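PDB 3F3X: transcriptional regulator, marR family, putative from Sulfolobus solfataricus, which probably binds DNA as a homodimeric winged helix-turn-helix transcription factor of the MarR family, with a proposed role in transcriptional activation. Local coordinates for residues R28-M33 and E106-L111; K77-I83 and V94-G100. One frame throughout, in Å; residues are numbered along the deposited sequence. Where two conformers were deposited one is given.

Interaction 1 of 2, residues R28-M33 and E106-L111; sequences RLGKLM and EANEVL
Two helical segments, 28-33 from the long helix 3-33 and 106-111 from helix 98-118, cross with their axes 10.6 Å apart and their N-to-C directions at 132°; the nearest CA atoms, of Leu29 and Ala107, are 7.0 Å apart. No hydrogen bond links them. The apolar packing centres on Val110 (chi1 t), a knob in the hole formed by Arg28, Leu29, Leu32 and Met33: its CG1 lies 4.0 Å from Leu29 CD2 and 4.3 Å from Leu32 CD1. Leu29 (m, t) also sends CD1 to 3.8 Å from Leu111 CD1 and CD2 to 4.1 Å from Ala107 CB. Met33 (m, t, p) sets SD 4.0 Å from Ala107 CB and CE 3.4 Å from Glu106 CB. Aliphatic parts of polar side chains flank this, Arg28 CG lying 3.7 Å from Val110 CG1. Ala107 and Leu111 also touch Phe40 of helix 37-48, and Leu111 meets Leu8 of the second subunit. The contact belongs to the all-helical region, next to the subunit interface, typical of MarR-family dimers.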
loop_
_atom_site.group_PDB
_atom_site.type_symbol
_atom_site.label_atom_id
_atom_site.label_comp_id
_atom_site.label_asym_id
_atom_site.label_seq_id
_atom_site.Cartn_x
_atom_site.Cartn_y
_atom_site.Cartn_z
ATOM N N ARG A 28 16.079 1.764 0.690
ATOM C CA ARG A 28 16.883 2.673 1.491
ATOM C C ARG A 28 17.260 2.065 2.845
ATOM O O ARG A 28 18.440 1.983 3.187
ATOM C CB ARG A 28 16.103 3.965 1.731
ATOM C CG ARG A 28 16.948 5.193 1.928
ATOM C CD ARG A 28 17.444 5.713 0.594
ATOM N NE ARG A 28 17.779 7.122 0.725
ATOM C CZ ARG A 28 18.008 7.951 -0.284
ATOM N NH1 ARG A 28 17.951 7.527 -1.541
ATOM N NH2 ARG A 28 18.283 9.218 -0.022
ATOM N N LEU A 29 16.256 1.673 3.628
ATOM C CA LEU A 29 16.522 1.075 4.939
ATOM C C LEU A 29 17.291 -0.247 4.821
ATOM O O LEU A 29 18.138 -0.570 5.666
ATOM C CB LEU A 29 15.219 0.825 5.707
ATOM C CG LEU A 29 14.455 2.069 6.172
ATOM C CD1 LEU A 29 13.126 1.645 6.803
ATOM C CD2 LEU A 29 15.299 2.866 7.166
ATOM N N GLY A 30 16.981 -1.004 3.771
ATOM C CA GLY A 30 17.632 -2.283 3.545
ATOM C C GLY A 30 19.106 -2.147 3.251
ATOM O O GLY A 30 19.948 -2.799 3.880
ATOM N N LYS A 31 19.433 -1.267 2.311
ATOM C CA LYS A 31 20.829 -1.068 1.937
ATOM C C LYS A 31 21.665 -0.320 2.968
ATOM O O LYS A 31 22.837 -0.633 3.161
ATOM C CB LYS A 31 20.885 -0.387 0.569
ATOM C CG LYS A 31 20.345 -1.302 -0.510
ATOM C CD LYS A 31 20.340 -0.662 -1.864
ATOM C CE LYS A 31 20.047 -1.709 -2.915
ATOM N NZ LYS A 31 19.948 -1.106 -4.266
ATOM N N LEU A 32 21.058 0.639 3.658
ATOM C CA LEU A 32 21.785 1.419 4.661
ATOM C C LEU A 32 21.805 0.804 6.060
ATOM O O LEU A 32 22.787 0.943 6.800
ATOM C CB LEU A 32 21.191 2.832 4.757
ATOM C CG LEU A 32 21.250 3.678 3.480
ATOM C CD1 LEU A 32 20.588 5.016 3.717
ATOM C CD2 LEU A 32 22.694 3.872 3.060
ATOM N N MET A 33 20.729 0.110 6.420
ATOM C CA MET A 33 20.638 -0.450 7.764
ATOM C C MET A 33 20.228 -1.915 7.879
ATOM O O MET A 33 20.141 -2.446 8.987
ATOM C CB MET A 33 19.671 0.405 8.585
ATOM C CG MET A 33 20.009 1.887 8.576
ATOM S SD MET A 33 18.821 2.895 9.477
ATOM C CE MET A 33 19.351 2.575 11.173
ATOM N N GLU A 106 18.098 6.510 14.052
ATOM C CA GLU A 106 18.746 6.542 12.747
ATOM C C GLU A 106 17.754 6.233 11.628
ATOM O O GLU A 106 17.721 6.932 10.616
ATOM C CB GLU A 106 19.899 5.537 12.718
ATOM C CG GLU A 106 21.062 5.909 13.632
ATOM C CD GLU A 106 22.062 4.781 13.810
ATOM O OE1 GLU A 106 22.099 3.870 12.953
ATOM O OE2 GLU A 106 22.819 4.810 14.806
ATOM N N ALA A 107 16.945 5.189 11.806
ATOM C CA ALA A 107 15.960 4.817 10.789
ATOM C C ALA A 107 14.963 5.960 10.577
ATOM O O ALA A 107 14.571 6.252 9.444
ATOM C CB ALA A 107 15.219 3.533 11.209
ATOM N N ASN A 108 14.557 6.601 11.672
ATOM C CA ASN A 108 13.625 7.723 11.604
ATOM C C ASN A 108 14.237 8.841 10.768
ATOM O O ASN A 108 13.566 9.436 9.926
ATOM C CB ASN A 108 13.312 8.249 13.009
ATOM C CG ASN A 108 12.473 9.518 12.983
ATOM O OD1 ASN A 108 12.939 10.595 13.361
ATOM N ND2 ASN A 108 11.235 9.397 12.530
ATOM N N GLU A 109 15.514 9.121 11.006
ATOM C CA GLU A 109 16.215 10.165 10.265
ATOM C C GLU A 109 16.245 9.845 8.770
ATOM O O GLU A 109 15.994 10.715 7.937
ATOM C CB GLU A 109 17.651 10.305 10.771
ATOM C CG GLU A 109 18.335 11.567 10.286
ATOM C CD GLU A 109 18.162 12.723 11.251
ATOM O OE1 GLU A 109 17.066 12.861 11.839
ATOM O OE2 GLU A 109 19.126 13.499 11.416
ATOM N N VAL A 110 16.573 8.597 8.442
ATOM C CA VAL A 110 16.638 8.154 7.052
ATOM C C VAL A 110 15.290 8.320 6.345
ATOM O O VAL A 110 15.219 8.901 5.263
ATOM C CB VAL A 110 17.075 6.664 6.952
ATOM C CG1 VAL A 110 16.847 6.141 5.540
ATOM C CG2 VAL A 110 18.541 6.522 7.327
ATOM N N LEU A 111 14.224 7.811 6.958
ATOM C CA LEU A 111 12.896 7.901 6.358
ATOM C C LEU A 111 12.342 9.319 6.293
ATOM O O LEU A 111 11.733 9.706 5.291
ATOM C CB LEU A 111 11.910 7.005 7.112
ATOM C CG LEU A 111 12.171 5.504 6.976
ATOM C CD1 LEU A 111 11.078 4.719 7.704
ATOM C CD2 LEU A 111 12.206 5.128 5.494
#

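Interaction 2 of 2, residues K77-I83 and V94-G100; sequences KGLVRRI and VEITPKG
Just after helix 64-76, Lys77 O accepts a hydrogen bond from Lys99 NZ at 3.2 Å; Lys77 NZ bonds instead to the backbone O of Asn34. Gly78, phi 73°, closes that helix as a Schellman motif, and its O receives Thr97 OG1 at 2.7 Å. Leu79 (m, t) lays CD2 3.7 Å from Lys99 CG, while its O accepts Thr97 N at 3.1 Å and meets Gly100 CA at 3.4 Å, an approach a side chain at Gly100 would obstruct. Strand 80-83 then pairs antiparallel with 94-96, axes 4.6 Å apart, N-to-C directions at 146°. Val80 faces Ile96 in a non-hydrogen-bonded pair, its CB 3.8 Å from Val94 CG1. Arg81 and Glu95 form the hydrogen-bonded pair, N to O 2.9 Å in both directions; Arg81 (chi1 p) curls so that NH1 makes a 3.0 Å salt bridge to Glu95 OE1, and a water joins NH1 to Ile96 O. Arg82 pairs with Val94, non-hydrogen-bonded, its guanidinium held by Glu75 and Asp72. OG1 of Thr97, the N-cap residue of helix 98-118, accepts Gly100 N at 3.0 Å while donating to Gly78 O, so one hydroxyl couples the end of one helix to the start of another at the base of the winged-helix hairpin.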
loop_
_atom_site.group_PDB
_atom_site.type_symbol
_atom_site.label_atom_id
_atom_site.label_comp_id
_atom_site.label_asym_id
_atom_site.label_seq_id
_atom_site.Cartn_x
_atom_site.Cartn_y
_atom_site.Cartn_z
ATOM N N LYS A 77 18.957 -9.555 16.109
ATOM C CA LYS A 77 19.867 -8.418 15.981
ATOM C C LYS A 77 20.009 -7.666 17.300
ATOM O O LYS A 77 20.756 -6.689 17.384
ATOM C CB LYS A 77 19.354 -7.432 14.931
ATOM C CG LYS A 77 19.183 -7.989 13.538
ATOM C CD LYS A 77 18.506 -6.955 12.653
ATOM C CE LYS A 77 18.214 -7.518 11.282
ATOM N NZ LYS A 77 18.776 -6.670 10.208
ATOM N N GLY A 78 19.270 -8.100 18.317
ATOM C CA GLY A 78 19.337 -7.443 19.610
ATOM C C GLY A 78 18.657 -6.081 19.668
ATOM O O GLY A 78 18.974 -5.255 20.530
ATOM N N LEU A 79 17.721 -5.838 18.757
ATOM C CA LEU A 79 17.013 -4.561 18.726
ATOM C C LEU A 79 15.743 -4.590 19.573
ATOM O O LEU A 79 15.274 -3.553 20.032
ATOM C CB LEU A 79 16.687 -4.181 17.285
ATOM C CG LEU A 79 17.927 -4.142 16.385
ATOM C CD1 LEU A 79 17.532 -3.617 15.010
ATOM C CD2 LEU A 79 19.007 -3.263 17.011
ATOM N N VAL A 80 15.179 -5.778 19.755
ATOM C CA VAL A 80 14.001 -5.950 20.600
ATOM C C VAL A 80 14.150 -7.309 21.265
ATOM O O VAL A 80 15.090 -8.055 20.977
ATOM C CB VAL A 80 12.643 -5.974 19.813
ATOM C CG1 VAL A 80 12.482 -4.722 18.967
ATOM C CG2 VAL A 80 12.544 -7.247 18.965
ATOM N N ARG A 81 13.231 -7.619 22.167
ATOM C CA ARG A 81 13.229 -8.914 22.818
ATOM C C ARG A 81 11.781 -9.243 23.085
ATOM O O ARG A 81 10.944 -8.342 23.203
ATOM C CB ARG A 81 14.006 -8.896 24.147
ATOM C CG ARG A 81 13.333 -8.148 25.300
ATOM C CD ARG A 81 14.051 -8.443 26.621
ATOM N NE ARG A 81 15.463 -8.070 26.568
ATOM C CZ ARG A 81 15.911 -6.822 26.657
ATOM N NH1 ARG A 81 15.060 -5.818 26.822
ATOM N NH2 ARG A 81 17.207 -6.576 26.540
ATOM N N ARG A 82 11.478 -10.533 23.148
ATOM C CA ARG A 82 10.129 -10.963 23.461
ATOM C C ARG A 82 10.143 -11.401 24.918
ATOM O O ARG A 82 11.064 -12.094 25.359
ATOM C CB ARG A 82 9.708 -12.133 22.567
ATOM C CG ARG A 82 9.045 -11.698 21.269
ATOM C CD ARG A 82 8.899 -12.849 20.286
ATOM N NE ARG A 82 10.205 -13.249 19.771
ATOM C CZ ARG A 82 10.394 -13.913 18.637
ATOM N NH1 ARG A 82 9.356 -14.267 17.886
ATOM N NH2 ARG A 82 11.623 -14.196 18.242
ATOM N N ILE A 83 9.146 -10.957 25.672
ATOM C CA ILE A 83 9.014 -11.334 27.069
ATOM C C ILE A 83 7.545 -11.659 27.264
ATOM O O ILE A 83 6.710 -11.330 26.421
ATOM C CB ILE A 83 9.413 -10.190 28.036
ATOM C CG1 ILE A 83 8.677 -8.905 27.660
ATOM C CG2 ILE A 83 10.932 -10.009 28.029
ATOM C CD1 ILE A 83 8.933 -7.752 28.604
ATOM N N VAL A 94 6.593 -7.491 23.090
ATOM C CA VAL A 94 7.823 -7.081 22.421
ATOM C C VAL A 94 8.316 -5.810 23.105
ATOM O O VAL A 94 7.608 -4.811 23.170
ATOM C CB VAL A 94 7.587 -6.773 20.926
ATOM C CG1 VAL A 94 8.907 -6.385 20.260
ATOM C CG2 VAL A 94 6.987 -7.988 20.226
ATOM N N GLU A 95 9.532 -5.865 23.626
ATOM C CA GLU A 95 10.129 -4.730 24.303
ATOM C C GLU A 95 11.350 -4.286 23.522
ATOM O O GLU A 95 12.157 -5.114 23.095
ATOM C CB GLU A 95 10.541 -5.122 25.727
ATOM C CG GLU A 95 11.338 -4.046 26.459
ATOM C CD GLU A 95 11.796 -4.494 27.839
ATOM O OE1 GLU A 95 12.282 -5.639 27.962
ATOM O OE2 GLU A 95 11.684 -3.696 28.793
ATOM N N ILE A 96 11.485 -2.978 23.323
ATOM C CA ILE A 96 12.625 -2.453 22.586
ATOM C C ILE A 96 13.842 -2.460 23.515
ATOM O O ILE A 96 13.699 -2.381 24.735
ATOM C CB ILE A 96 12.337 -1.011 22.070
ATOM C CG1 ILE A 96 13.290 -0.664 20.926
ATOM C CG2 ILE A 96 12.494 0.007 23.207
ATOM C CD1 ILE A 96 12.957 0.650 20.231
ATOM N N THR A 97 15.031 -2.580 22.937
ATOM C CA THR A 97 16.271 -2.598 23.714
ATOM C C THR A 97 16.968 -1.252 23.506
ATOM O O THR A 97 16.622 -0.500 22.590
ATOM C CB THR A 97 17.236 -3.685 23.218
ATOM O OG1 THR A 97 17.683 -3.336 21.901
ATOM C CG2 THR A 97 16.546 -5.056 23.176
ATOM N N PRO A 98 17.956 -0.928 24.353
ATOM C CA PRO A 98 18.662 0.346 24.192
ATOM C C PRO A 98 19.244 0.477 22.786
ATOM O O PRO A 98 19.232 1.560 22.191
ATOM C CB PRO A 98 19.735 0.276 25.272
ATOM C CG PRO A 98 19.014 -0.459 26.377
ATOM C CD PRO A 98 18.340 -1.586 25.616
ATOM N N LYS A 99 19.747 -0.629 22.252
ATOM C CA LYS A 99 20.310 -0.622 20.904
ATOM C C LYS A 99 19.192 -0.335 19.905
ATOM O O LYS A 99 19.379 0.403 18.935
ATOM C CB LYS A 99 20.957 -1.970 20.588
ATOM C CG LYS A 99 21.634 -2.024 19.230
ATOM C CD LYS A 99 22.269 -3.385 19.008
ATOM C CE LYS A 99 22.870 -3.497 17.620
ATOM N NZ LYS A 99 23.400 -4.865 17.380
ATOM N N GLY A 100 18.027 -0.920 20.154
ATOM C CA GLY A 100 16.891 -0.694 19.284
ATOM C C GLY A 100 16.489 0.775 19.256
ATOM O O GLY A 100 16.156 1.303 18.197
HETATM O O HOH W 1 15.200 -2.769 27.051
#

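Both interactions use helix 98-118: its first turn belongs to interaction 2, a later part to interaction 1, with centres 18 Å apart and nearest atoms about 5 Å apart without touching. Interaction 2 is nested in the chain loop that interaction 1 closes, so the same helix leads from the wing hairpin back to the N-terminal helix. Each is partly buried, with a different chemistry. Interaction 1 relies on interlocking side chains between two helices, close to the second subunit. Interaction 2 buries nearly twice the area, 627 against 333 Å², and is rich in backbone hydrogen bonds, capping and charge pairing, with no contact from the other chain.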